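Local coordinates for DNA mismatch repair protein MLH3 (PDB 6RMN) that takes part in DNA mismatch repair, correcting insertion-deletion loops as a component of the MutLbeta heterodimer, and is represented here by its zinc-binding C-terminal domain, at residues Y62-L65 and T66-T70; K122-P125 and E126-S130; D137-K140 and M141-Q145; P182-F185 and H186-N190; D202-R206 and Q207-I211. One frame throughout, in Å; residues are numbered along the deposited sequence.

Contact 1 (Y62-L65 and T66-T70); sequences YSLL and TEVVT
The ring of Y62 carries the hydroxyl of T66 on one face: OG1 stands 3.7 Å above the plane, over the ring centre, and CE1 and CZ of Y62 each lie 3.8 Å from OG1 of T66. With CG of Y62 anti to the backbone N (chi1 174°), the ring swings forward along the helix and comes over the next turn. The same hydroxyl is also held by a backbone carbonyl. OG1 of T66 donates to O of Y62 at 2.7 Å, while N of T66 reaches that oxygen at 3.1 Å from the opposite face of the carbonyl plane, so two donors from one residue grip a single acceptor. One turn later T70 repeats the pattern, its OG1 and N both bonding to O of T66. On the buried side the side chains meet through methyls: CD1 of L64 lies beside CG2 of V68 at 4.1 Å. All these are i to i+4 contacts in the last turns of helix 48-69, the helix whose start supplies zinc ligands H49 and E53. L64 and E67 rest on F73 in the loop that follows, and V68 packs against W103 and M158, while L64 also meets L189 of helix 183-196.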
loop_
_atom_site.group_PDB
_atom_site.type_symbol
_atom_site.label_atom_id
_atom_site.label_comp_id
_atom_site.label_asym_id
_atom_site.label_seq_id
_atom_site.Cartn_x
_atom_site.Cartn_y
_atom_site.Cartn_z
ATOM N N TYR B 62 -22.535 -11.256 14.245
ATOM C CA TYR B 62 -23.111 -10.165 15.029
ATOM C C TYR B 62 -24.644 -10.128 14.879
ATOM O O TYR B 62 -25.341 -10.008 15.879
ATOM C CB TYR B 62 -22.443 -8.802 14.696
ATOM C CG TYR B 62 -23.115 -7.623 15.373
ATOM C CD1 TYR B 62 -22.840 -7.304 16.700
ATOM C CD2 TYR B 62 -24.080 -6.869 14.707
ATOM C CE1 TYR B 62 -23.503 -6.261 17.348
ATOM C CE2 TYR B 62 -24.758 -5.833 15.346
ATOM C CZ TYR B 62 -24.458 -5.522 16.665
ATOM O OH TYR B 62 -25.116 -4.488 17.296
ATOM N N SER B 63 -25.159 -10.284 13.652
ATOM C CA SER B 63 -26.600 -10.321 13.381
ATOM C C SER B 63 -27.301 -11.511 14.052
ATOM O O SER B 63 -28.346 -11.327 14.673
ATOM C CB SER B 63 -26.865 -10.344 11.877
ATOM O OG SER B 63 -26.373 -9.151 11.288
ATOM N N LEU B 64 -26.727 -12.723 13.912
ATOM C CA LEU B 64 -27.266 -13.970 14.441
ATOM C C LEU B 64 -27.338 -13.963 15.968
ATOM O O LEU B 64 -28.364 -14.343 16.531
ATOM C CB LEU B 64 -26.440 -15.180 13.913
ATOM C CG LEU B 64 -26.552 -16.536 14.663
ATOM C CD1 LEU B 64 -27.898 -17.151 14.499
ATOM C CD2 LEU B 64 -25.503 -17.509 14.186
ATOM N N LEU B 65 -26.250 -13.552 16.628
ATOM C CA LEU B 65 -26.185 -13.557 18.083
ATOM C C LEU B 65 -26.984 -12.422 18.730
ATOM O O LEU B 65 -27.462 -12.618 19.837
ATOM C CB LEU B 65 -24.731 -13.615 18.573
ATOM C CG LEU B 65 -24.114 -15.014 18.409
ATOM C CD1 LEU B 65 -22.635 -14.955 18.204
ATOM C CD2 LEU B 65 -24.545 -15.974 19.536
ATOM N N THR B 66 -27.202 -11.288 18.031
ATOM C CA THR B 66 -28.040 -10.179 18.520
ATOM C C THR B 66 -29.493 -10.662 18.547
ATOM O O THR B 66 -30.194 -10.393 19.517
ATOM C CB THR B 66 -27.832 -8.903 17.668
ATOM O OG1 THR B 66 -26.477 -8.507 17.800
ATOM C CG2 THR B 66 -28.703 -7.739 18.104
ATOM N N GLU B 67 -29.917 -11.430 17.519
ATOM C CA GLU B 67 -31.264 -11.995 17.423
ATOM C C GLU B 67 -31.525 -13.035 18.518
ATOM O O GLU B 67 -32.590 -13.028 19.137
ATOM C CB GLU B 67 -31.478 -12.655 16.053
ATOM C CG GLU B 67 -31.694 -11.693 14.901
ATOM C CD GLU B 67 -31.623 -12.367 13.546
ATOM O OE1 GLU B 67 -32.567 -13.114 13.194
ATOM O OE2 GLU B 67 -30.617 -12.149 12.832
ATOM N N VAL B 68 -30.572 -13.948 18.724
ATOM C CA VAL B 68 -30.682 -15.038 19.694
ATOM C C VAL B 68 -30.743 -14.501 21.135
ATOM O O VAL B 68 -31.657 -14.869 21.883
ATOM C CB VAL B 68 -29.562 -16.096 19.451
ATOM C CG1 VAL B 68 -29.422 -17.073 20.619
ATOM C CG2 VAL B 68 -29.806 -16.848 18.143
ATOM N N VAL B 69 -29.805 -13.605 21.497
ATOM C CA VAL B 69 -29.698 -12.998 22.830
ATOM C C VAL B 69 -30.923 -12.114 23.173
ATOM O O VAL B 69 -31.288 -12.041 24.343
ATOM C CB VAL B 69 -28.336 -12.256 23.006
ATOM C CG1 VAL B 69 -28.295 -11.411 24.279
ATOM C CG2 VAL B 69 -27.170 -13.245 22.994
ATOM N N THR B 70 -31.574 -11.486 22.172
ATOM C CA THR B 70 -32.736 -10.603 22.402
ATOM C C THR B 70 -34.102 -11.296 22.169
ATOM O O THR B 70 -35.148 -10.661 22.325
ATOM C CB THR B 70 -32.607 -9.300 21.582
ATOM O OG1 THR B 70 -32.659 -9.606 20.184
ATOM C CG2 THR B 70 -31.337 -8.503 21.916
#

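Contact 2 (K122-P125 and E126-S130); sequences KTLP and EMLTS
P125 and T129 meet at a strand-to-helix junction: strand 117-124 ends close to P125, the N-cap of helix 126-132, and the two short segments run at 96° to each other. The tight part is apolar. L124 and L128 cross, with CD2 of L124 3.9 Å from CD2 of L128, and the proline ring lies alongside L128, its CG 3.8 Å from CB of L128. F185 of helix 183-196 touches both P125 and M127, and L139 of helix 136-151 packs on L124 and L128. The other side is looser and more polar; there E126 turns its carboxylate to a salt bridge with R76. T129 also touches the strand end, its OG1 3.5 Å from CB of L124. A valine at T129 would probably cost the proline carbonyl its second donor, leaving O of P125 with the backbone N-H of T129 as its remaining partner here. That carbonyl takes N of T129 at 2.9 Å almost head-on, while OG1 of T129, also 2.9 Å from O of P125, comes from 55° above the carbonyl plane.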
loop_
_atom_site.group_PDB
_atom_site.type_symbol
_atom_site.label_atom_id
_atom_site.label_comp_id
_atom_site.label_asym_id
_atom_site.label_seq_id
_atom_site.Cartn_x
_atom_site.Cartn_y
_atom_site.Cartn_z
ATOM N N LYS B 122 -41.552 -28.818 15.142
ATOM C CA LYS B 122 -42.565 -27.786 14.942
ATOM C C LYS B 122 -42.010 -26.538 14.259
ATOM O O LYS B 122 -42.642 -26.031 13.333
ATOM C CB LYS B 122 -43.255 -27.442 16.274
ATOM C CG LYS B 122 -44.089 -28.599 16.826
ATOM C CD LYS B 122 -44.944 -28.194 18.017
ATOM C CE LYS B 122 -45.965 -29.260 18.352
ATOM N NZ LYS B 122 -46.851 -28.853 19.475
ATOM N N THR B 123 -40.857 -26.022 14.719
ATOM C CA THR B 123 -40.245 -24.819 14.142
ATOM C C THR B 123 -38.773 -25.024 13.825
ATOM O O THR B 123 -38.091 -25.792 14.502
ATOM C CB THR B 123 -40.434 -23.556 15.036
ATOM O OG1 THR B 123 -39.549 -23.599 16.156
ATOM C CG2 THR B 123 -41.878 -23.336 15.495
ATOM N N LEU B 124 -38.285 -24.301 12.806
ATOM C CA LEU B 124 -36.885 -24.285 12.389
ATOM C C LEU B 124 -36.497 -22.877 11.974
ATOM O O LEU B 124 -37.330 -22.208 11.375
ATOM C CB LEU B 124 -36.649 -25.233 11.204
ATOM C CG LEU B 124 -36.517 -26.737 11.474
ATOM C CD1 LEU B 124 -36.111 -27.446 10.190
ATOM C CD2 LEU B 124 -35.479 -27.034 12.569
ATOM N N PRO B 125 -35.254 -22.394 12.224
ATOM C CA PRO B 125 -34.886 -21.055 11.723
ATOM C C PRO B 125 -34.737 -21.090 10.197
ATOM O O PRO B 125 -34.573 -22.174 9.636
ATOM C CB PRO B 125 -33.556 -20.769 12.420
ATOM C CG PRO B 125 -32.960 -22.103 12.668
ATOM C CD PRO B 125 -34.117 -23.048 12.911
ATOM N N GLU B 126 -34.834 -19.937 9.529
ATOM C CA GLU B 126 -34.763 -19.834 8.063
ATOM C C GLU B 126 -33.508 -20.486 7.435
ATOM O O GLU B 126 -33.644 -21.182 6.432
ATOM C CB GLU B 126 -34.926 -18.377 7.596
ATOM C CG GLU B 126 -36.335 -17.832 7.807
ATOM C CD GLU B 126 -37.359 -18.223 6.754
ATOM O OE1 GLU B 126 -37.673 -17.375 5.888
ATOM O OE2 GLU B 126 -37.855 -19.372 6.800
ATOM N N MET B 127 -32.320 -20.295 8.038
ATOM C CA MET B 127 -31.051 -20.894 7.596
ATOM C C MET B 127 -31.197 -22.406 7.514
ATOM O O MET B 127 -30.854 -23.000 6.490
ATOM C CB MET B 127 -29.948 -20.647 8.633
ATOM C CG MET B 127 -29.260 -19.334 8.550
ATOM S SD MET B 127 -28.190 -19.256 10.019
ATOM C CE MET B 127 -28.468 -17.535 10.512
ATOM N N LEU B 128 -31.658 -23.025 8.621
ATOM C CA LEU B 128 -31.805 -24.465 8.749
ATOM C C LEU B 128 -32.914 -25.036 7.860
ATOM O O LEU B 128 -32.740 -26.132 7.332
ATOM C CB LEU B 128 -31.966 -24.879 10.224
ATOM C CG LEU B 128 -31.669 -26.362 10.579
ATOM C CD1 LEU B 128 -30.325 -26.832 10.001
ATOM C CD2 LEU B 128 -31.658 -26.572 12.079
ATOM N N THR B 129 -34.018 -24.282 7.655
ATOM C CA THR B 129 -35.123 -24.677 6.772
ATOM C C THR B 129 -34.591 -24.869 5.359
ATOM O O THR B 129 -34.900 -25.883 4.743
ATOM C CB THR B 129 -36.290 -23.662 6.820
ATOM O OG1 THR B 129 -36.738 -23.502 8.166
ATOM C CG2 THR B 129 -37.474 -24.092 5.957
ATOM N N SER B 130 -33.753 -23.917 4.879
ATOM C CA SER B 130 -33.140 -23.918 3.544
ATOM C C SER B 130 -32.160 -25.067 3.328
ATOM O O SER B 130 -32.234 -25.745 2.305
ATOM C CB SER B 130 -32.448 -22.586 3.260
ATOM O OG SER B 130 -33.302 -21.477 3.494
#

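Contact 3 (D137-K140 and M141-Q145); sequences DYLK and MVLLQ
With CG trans to the backbone N (chi1 170°), Y138 leans its ring toward the following turn, where CG2 of V142 sits over one face. The methyl lies 3.9 Å from the ring centroid of Y138 in a CH-pi contact, displaced toward the phenol end: CZ and OH of Y138 are each 3.5 Å from CG2 of V142. K140 takes the same first torsion (chi1 -176°) and stays extended, its CG 3.8 Å from CD1 of L144 as the two side chains run side by side. These are i to i+4 pairs on helix 136-151, whose faces go to different neighbours: Y138 and V142 meet V184 of helix 183-196, whereas L143 and L144 pack on F93 of helix 87-101. A serine in place of Y138 would probably take the ring face away from CG2 of V142 and open a gap beside V184. L139 and L143 cross on the buried side, CG of L139 4.1 Å from CD1 of L143. At its far end the lysine bonds through NZ to the carbonyl O of E84, in strand 82-85.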
loop_
_atom_site.group_PDB
_atom_site.type_symbol
_atom_site.label_atom_id
_atom_site.label_comp_id
_atom_site.label_asym_id
_atom_site.label_seq_id
_atom_site.Cartn_x
_atom_site.Cartn_y
_atom_site.Cartn_z
ATOM N N ASP B 137 -33.174 -37.309 7.208
ATOM C CA ASP B 137 -31.926 -37.976 7.606
ATOM C C ASP B 137 -30.829 -36.940 7.904
ATOM O O ASP B 137 -30.018 -37.138 8.813
ATOM C CB ASP B 137 -31.444 -38.939 6.501
ATOM C CG ASP B 137 -32.544 -39.695 5.777
ATOM O OD1 ASP B 137 -33.305 -40.432 6.456
ATOM O OD2 ASP B 137 -32.644 -39.551 4.527
ATOM N N TYR B 138 -30.812 -35.840 7.125
ATOM C CA TYR B 138 -29.867 -34.745 7.285
ATOM C C TYR B 138 -30.132 -33.997 8.604
ATOM O O TYR B 138 -29.192 -33.724 9.353
ATOM C CB TYR B 138 -29.930 -33.772 6.080
ATOM C CG TYR B 138 -29.136 -32.507 6.327
ATOM C CD1 TYR B 138 -27.748 -32.501 6.214
ATOM C CD2 TYR B 138 -29.760 -31.341 6.771
ATOM C CE1 TYR B 138 -27.001 -31.362 6.517
ATOM C CE2 TYR B 138 -29.019 -30.202 7.098
ATOM C CZ TYR B 138 -27.642 -30.217 6.957
ATOM O OH TYR B 138 -26.891 -29.129 7.302
ATOM N N LEU B 139 -31.406 -33.622 8.843
ATOM C CA LEU B 139 -31.849 -32.857 10.001
ATOM C C LEU B 139 -31.556 -33.594 11.307
ATOM O O LEU B 139 -31.034 -32.975 12.232
ATOM C CB LEU B 139 -33.343 -32.496 9.865
ATOM C CG LEU B 139 -33.952 -31.571 10.927
ATOM C CD1 LEU B 139 -33.213 -30.242 11.006
ATOM C CD2 LEU B 139 -35.405 -31.329 10.643
ATOM N N LYS B 140 -31.837 -34.916 11.356
ATOM C CA LYS B 140 -31.556 -35.760 12.521
ATOM C C LYS B 140 -30.050 -35.709 12.841
ATOM O O LYS B 140 -29.683 -35.427 13.988
ATOM C CB LYS B 140 -32.014 -37.210 12.283
ATOM C CG LYS B 140 -31.832 -38.104 13.509
ATOM C CD LYS B 140 -32.233 -39.538 13.253
ATOM C CE LYS B 140 -32.119 -40.370 14.506
ATOM N NZ LYS B 140 -32.583 -41.768 14.297
ATOM N N MET B 141 -29.193 -35.937 11.819
ATOM C CA MET B 141 -27.738 -35.924 11.953
ATOM C C MET B 141 -27.230 -34.607 12.545
ATOM O O MET B 141 -26.379 -34.625 13.433
ATOM C CB MET B 141 -27.066 -36.193 10.599
ATOM C CG MET B 141 -25.628 -36.615 10.722
ATOM S SD MET B 141 -24.524 -35.614 9.712
ATOM C CE MET B 141 -24.046 -34.297 10.918
ATOM N N VAL B 142 -27.779 -33.484 12.068
ATOM C CA VAL B 142 -27.409 -32.119 12.445
ATOM C C VAL B 142 -27.826 -31.796 13.894
ATOM O O VAL B 142 -27.033 -31.212 14.624
ATOM C CB VAL B 142 -27.945 -31.135 11.373
ATOM C CG1 VAL B 142 -28.359 -29.795 11.951
ATOM C CG2 VAL B 142 -26.913 -30.948 10.283
ATOM N N LEU B 143 -29.021 -32.211 14.313
ATOM C CA LEU B 143 -29.521 -32.007 15.675
ATOM C C LEU B 143 -28.790 -32.909 16.696
ATOM O O LEU B 143 -28.453 -32.437 17.785
ATOM C CB LEU B 143 -31.057 -32.184 15.736
ATOM C CG LEU B 143 -31.885 -31.236 14.826
ATOM C CD1 LEU B 143 -33.368 -31.465 15.007
ATOM C CD2 LEU B 143 -31.560 -29.780 15.066
ATOM N N LEU B 144 -28.505 -34.178 16.321
ATOM C CA LEU B 144 -27.759 -35.123 17.156
ATOM C C LEU B 144 -26.344 -34.630 17.402
ATOM O O LEU B 144 -25.865 -34.739 18.528
ATOM C CB LEU B 144 -27.703 -36.525 16.534
ATOM C CG LEU B 144 -28.890 -37.423 16.796
ATOM C CD1 LEU B 144 -28.881 -38.587 15.846
ATOM C CD2 LEU B 144 -28.916 -37.920 18.243
ATOM N N GLN B 145 -25.680 -34.097 16.355
ATOM C CA GLN B 145 -24.322 -33.543 16.410
ATOM C C GLN B 145 -24.237 -32.455 17.503
ATOM O O GLN B 145 -23.368 -32.555 18.374
ATOM C CB GLN B 145 -23.913 -33.004 15.028
ATOM C CG GLN B 145 -22.466 -32.536 14.895
ATOM C CD GLN B 145 -22.301 -31.700 13.644
ATOM O OE1 GLN B 145 -22.991 -30.690 13.436
ATOM N NE2 GLN B 145 -21.386 -32.105 12.773
#

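Contact 4 (P182-F185 and H186-N190); sequences PTVF and HEILN
N of H186 bonds to O of P182 at 3.3 Å. This is the opening turn of helix 183-196, with P182 as N-cap; its carbonyl also accepts from N of F185, whose ring has CB of P182 at its edge, in plane. The H186 ring meets N190 OD1 at its edge and F61 of helix 48-69 edge-to-face. E187 comes next: its N bonds to O of T183 at 3.0 Å, and its extended side chain crosses T183, bringing OE2 of E187 to 3.4 Å from CG2 of T183, so a methyl and not the hydroxyl faces the carboxylate. I188 follows on the buried side, where its CD1 is 4.2 Å from CG2 of V184 and packs with M127 of helix 126-132. V184 in turn meets Y138 and V142 of helix 136-151. L189 turns to L57, F61 and L64 of helix 48-69, so three helices neighbour this turn. The backbone bond from N of L189 to O of F185 measures 3.0 Å.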
loop_
_atom_site.group_PDB
_atom_site.type_symbol
_atom_site.label_atom_id
_atom_site.label_comp_id
_atom_site.label_asym_id
_atom_site.label_seq_id
_atom_site.Cartn_x
_atom_site.Cartn_y
_atom_site.Cartn_z
ATOM N N PRO B 182 -24.085 -23.618 17.333
ATOM C CA PRO B 182 -23.982 -24.977 16.766
ATOM C C PRO B 182 -23.158 -25.012 15.470
ATOM O O PRO B 182 -23.214 -24.062 14.696
ATOM C CB PRO B 182 -25.443 -25.375 16.536
ATOM C CG PRO B 182 -26.208 -24.549 17.514
ATOM C CD PRO B 182 -25.496 -23.238 17.538
ATOM N N THR B 183 -22.369 -26.097 15.268
ATOM C CA THR B 183 -21.495 -26.315 14.106
ATOM C C THR B 183 -22.221 -26.076 12.771
ATOM O O THR B 183 -21.635 -25.482 11.866
ATOM C CB THR B 183 -20.829 -27.708 14.187
ATOM O OG1 THR B 183 -20.134 -27.815 15.431
ATOM C CG2 THR B 183 -19.844 -27.974 13.039
ATOM N N VAL B 184 -23.495 -26.510 12.668
ATOM C CA VAL B 184 -24.302 -26.327 11.455
ATOM C C VAL B 184 -24.521 -24.838 11.139
ATOM O O VAL B 184 -24.559 -24.481 9.970
ATOM C CB VAL B 184 -25.624 -27.140 11.474
ATOM C CG1 VAL B 184 -26.580 -26.655 12.573
ATOM C CG2 VAL B 184 -26.300 -27.130 10.097
ATOM N N PHE B 185 -24.647 -23.980 12.169
ATOM C CA PHE B 185 -24.839 -22.551 11.970
ATOM C C PHE B 185 -23.542 -21.898 11.475
ATOM O O PHE B 185 -23.574 -21.149 10.506
ATOM C CB PHE B 185 -25.410 -21.885 13.224
ATOM C CG PHE B 185 -26.862 -22.199 13.469
ATOM C CD1 PHE B 185 -27.861 -21.527 12.787
ATOM C CD2 PHE B 185 -27.235 -23.154 14.400
ATOM C CE1 PHE B 185 -29.211 -21.827 13.016
ATOM C CE2 PHE B 185 -28.584 -23.450 14.631
ATOM C CZ PHE B 185 -29.561 -22.788 13.935
ATOM N N HIS B 186 -22.402 -22.268 12.081
ATOM C CA HIS B 186 -21.041 -21.862 11.729
ATOM C C HIS B 186 -20.779 -22.142 10.241
ATOM O O HIS B 186 -20.366 -21.242 9.508
ATOM C CB HIS B 186 -20.058 -22.694 12.564
ATOM C CG HIS B 186 -19.090 -21.900 13.365
ATOM N ND1 HIS B 186 -18.145 -21.084 12.759
ATOM C CD2 HIS B 186 -18.905 -21.870 14.705
ATOM C CE1 HIS B 186 -17.430 -20.574 13.747
ATOM N NE2 HIS B 186 -17.856 -21.011 14.939
ATOM N N GLU B 187 -21.065 -23.391 9.800
ATOM C CA GLU B 187 -20.922 -23.887 8.427
ATOM C C GLU B 187 -21.728 -23.062 7.447
ATOM O O GLU B 187 -21.187 -22.662 6.413
ATOM C CB GLU B 187 -21.311 -25.366 8.345
ATOM C CG GLU B 187 -20.277 -26.306 8.956
ATOM C CD GLU B 187 -20.667 -27.764 9.156
ATOM O OE1 GLU B 187 -21.817 -28.143 8.830
ATOM O OE2 GLU B 187 -19.808 -28.531 9.649
ATOM N N ILE B 188 -23.000 -22.753 7.788
ATOM C CA ILE B 188 -23.869 -21.921 6.948
ATOM C C ILE B 188 -23.300 -20.494 6.792
ATOM O O ILE B 188 -23.232 -19.993 5.666
ATOM C CB ILE B 188 -25.357 -21.937 7.411
ATOM C CG1 ILE B 188 -25.953 -23.379 7.318
ATOM C CG2 ILE B 188 -26.202 -20.961 6.595
ATOM C CD1 ILE B 188 -27.297 -23.599 8.051
ATOM N N LEU B 189 -22.868 -19.861 7.906
ATOM C CA LEU B 189 -22.319 -18.499 7.873
ATOM C C LEU B 189 -20.973 -18.441 7.160
ATOM O O LEU B 189 -20.736 -17.485 6.431
ATOM C CB LEU B 189 -22.237 -17.846 9.271
ATOM C CG LEU B 189 -23.522 -17.768 10.135
ATOM C CD1 LEU B 189 -23.349 -16.754 11.233
ATOM C CD2 LEU B 189 -24.780 -17.426 9.305
ATOM N N ASN B 190 -20.122 -19.485 7.323
ATOM C CA ASN B 190 -18.821 -19.575 6.664
ATOM C C ASN B 190 -18.971 -19.603 5.173
ATOM O O ASN B 190 -18.230 -18.884 4.490
ATOM C CB ASN B 190 -18.022 -20.795 7.125
ATOM C CG ASN B 190 -17.346 -20.630 8.459
ATOM O OD1 ASN B 190 -17.462 -19.590 9.114
ATOM N ND2 ASN B 190 -16.636 -21.671 8.900
#

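Contact 5 (D202-R206 and Q207-I211); sequences DELTR and QECII
R206 lays its guanidinium over the end of I210: CD1 of I210 is 3.5 Å from the guanidinium plane, offset toward the rim, and its closest atom there is NH2 of R206 at 3.6 Å. A bend at chi3 (90°) turns the guanidinium so that a face meets the methyl. Behind them the backbone closes normally, with N of I210 bonded to O of R206. One residue earlier, T205 exchanges bonds with E208. OG1 of T205 accepts from N of E208 at 3.2 Å, and OE1 of E208 accepts from N of T205 at 3.0 Å. The second bond reaches the carboxylate on its anti side, 28° out of plane. The threonine can do this because its OG1 sits between the backbone N and the carbonyl carbon (chi1 64°), facing the first turn of the helix. A water donates to OE1 of E208, its oxygen 2.9 Å away, and that same water donates to O of E203, bridging the carboxylate to the incoming loop. On the inner side CB of L204 rests 3.7 Å from SG of C209, and C209 continues onto V19 and Q22 of strand 18-23. Q22 also bonds to the backbone of D202 and L204, which moors the loop to the sheet. The reciprocal T205-E208 pair is a capping box, the classic N-terminal start of an alpha helix, here opening helix 206-216.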
loop_
_atom_site.group_PDB
_atom_site.type_symbol
_atom_site.label_atom_id
_atom_site.label_comp_id
_atom_site.label_asym_id
_atom_site.label_seq_id
_atom_site.Cartn_x
_atom_site.Cartn_y
_atom_site.Cartn_z
ATOM N N ASP B 202 -10.409 -10.250 -9.258
ATOM C CA ASP B 202 -11.296 -9.090 -9.222
ATOM C C ASP B 202 -10.518 -7.774 -9.040
ATOM O O ASP B 202 -9.597 -7.703 -8.228
ATOM C CB ASP B 202 -12.342 -9.246 -8.109
ATOM C CG ASP B 202 -13.398 -10.314 -8.335
ATOM O OD1 ASP B 202 -13.369 -10.973 -9.411
ATOM O OD2 ASP B 202 -14.264 -10.482 -7.450
ATOM N N GLU B 203 -10.929 -6.733 -9.782
ATOM C CA GLU B 203 -10.320 -5.397 -9.740
ATOM C C GLU B 203 -10.772 -4.638 -8.510
ATOM O O GLU B 203 -11.956 -4.647 -8.185
ATOM C CB GLU B 203 -10.692 -4.574 -10.990
ATOM C CG GLU B 203 -10.372 -5.230 -12.323
ATOM C CD GLU B 203 -8.907 -5.395 -12.673
ATOM O OE1 GLU B 203 -8.585 -6.347 -13.422
ATOM O OE2 GLU B 203 -8.081 -4.575 -12.204
ATOM N N LEU B 204 -9.830 -3.973 -7.832
ATOM C CA LEU B 204 -10.131 -3.141 -6.670
ATOM C C LEU B 204 -9.391 -1.860 -6.848
ATOM O O LEU B 204 -8.222 -1.899 -7.221
ATOM C CB LEU B 204 -9.731 -3.803 -5.314
ATOM C CG LEU B 204 -10.466 -5.095 -4.889
ATOM C CD1 LEU B 204 -9.667 -5.862 -3.870
ATOM C CD2 LEU B 204 -11.849 -4.805 -4.356
ATOM N N THR B 205 -10.066 -0.718 -6.623
ATOM C CA THR B 205 -9.439 0.609 -6.677
ATOM C C THR B 205 -8.702 0.811 -5.343
ATOM O O THR B 205 -9.011 0.103 -4.389
ATOM C CB THR B 205 -10.496 1.700 -6.886
ATOM O OG1 THR B 205 -11.368 1.727 -5.764
ATOM C CG2 THR B 205 -11.295 1.519 -8.167
ATOM N N ARG B 206 -7.736 1.754 -5.255
ATOM C CA ARG B 206 -7.026 2.001 -3.984
ATOM C C ARG B 206 -8.040 2.354 -2.869
ATOM O O ARG B 206 -7.893 1.885 -1.750
ATOM C CB ARG B 206 -5.947 3.108 -4.133
ATOM C CG ARG B 206 -4.857 3.024 -3.059
ATOM C CD ARG B 206 -3.797 4.092 -3.207
ATOM N NE ARG B 206 -4.152 5.292 -2.452
ATOM C CZ ARG B 206 -3.623 5.633 -1.280
ATOM N NH1 ARG B 206 -2.681 4.883 -0.725
ATOM N NH2 ARG B 206 -4.024 6.737 -0.662
ATOM N N GLN B 207 -9.080 3.139 -3.202
ATOM C CA GLN B 207 -10.148 3.543 -2.292
ATOM C C GLN B 207 -10.920 2.327 -1.737
ATOM O O GLN B 207 -11.175 2.274 -0.526
ATOM C CB GLN B 207 -11.080 4.567 -2.973
ATOM C CG GLN B 207 -11.999 5.361 -2.021
ATOM C CD GLN B 207 -11.292 5.962 -0.818
ATOM O OE1 GLN B 207 -11.552 5.583 0.338
ATOM N NE2 GLN B 207 -10.375 6.899 -1.059
ATOM N N GLU B 208 -11.241 1.333 -2.590
ATOM C CA GLU B 208 -11.923 0.109 -2.138
ATOM C C GLU B 208 -11.015 -0.693 -1.198
ATOM O O GLU B 208 -11.506 -1.232 -0.211
ATOM C CB GLU B 208 -12.414 -0.753 -3.318
ATOM C CG GLU B 208 -13.485 -0.096 -4.176
ATOM C CD GLU B 208 -13.850 -0.825 -5.462
ATOM O OE1 GLU B 208 -12.954 -1.422 -6.104
ATOM O OE2 GLU B 208 -15.043 -0.781 -5.838
ATOM N N CYS B 209 -9.702 -0.750 -1.492
ATOM C CA CYS B 209 -8.647 -1.391 -0.672
ATOM C C CYS B 209 -8.511 -0.691 0.694
ATOM O O CYS B 209 -8.320 -1.358 1.704
ATOM C CB CYS B 209 -7.310 -1.402 -1.413
ATOM S SG CYS B 209 -7.312 -2.392 -2.931
ATOM N N ILE B 210 -8.608 0.650 0.713
ATOM C CA ILE B 210 -8.537 1.441 1.937
ATOM C C ILE B 210 -9.691 1.053 2.865
ATOM O O ILE B 210 -9.443 0.755 4.032
ATOM C CB ILE B 210 -8.417 2.974 1.649
ATOM C CG1 ILE B 210 -7.012 3.293 1.089
ATOM C CG2 ILE B 210 -8.713 3.826 2.913
ATOM C CD1 ILE B 210 -6.830 4.685 0.369
ATOM N N ILE B 211 -10.934 1.022 2.330
ATOM C CA ILE B 211 -12.161 0.636 3.049
ATOM C C ILE B 211 -12.051 -0.804 3.588
ATOM O O ILE B 211 -12.370 -1.043 4.762
ATOM C CB ILE B 211 -13.418 0.829 2.150
ATOM C CG1 ILE B 211 -13.718 2.317 1.928
ATOM C CG2 ILE B 211 -14.632 0.094 2.725
ATOM C CD1 ILE B 211 -14.375 2.648 0.624
HETATM O O HOH W 1 -13.540 -2.495 -8.763
#

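The five contacts follow one another along the chain without overlapping, each a local helical turn or helix start. Contacts 2, 3 and 4 touch one another, their centres about 13 Å apart, where helices 126-132, 136-151 and 183-196 join. Contact 1 touches contacts 2 and 4, with centres about 16 and 14 Å away, but not contact 3; M127 and L189 both reach its L64. Contact 5 stands apart, its centre about 29 to 42 Å from the other centres, against the antiparallel sheet of strands 18-23, 27-31, 43-47 and 232-234. Helices 48-69 and 183-196 both run between the packed region and the two-zinc site, carrying H49 and E53, and C194; C225 and H227 complete it.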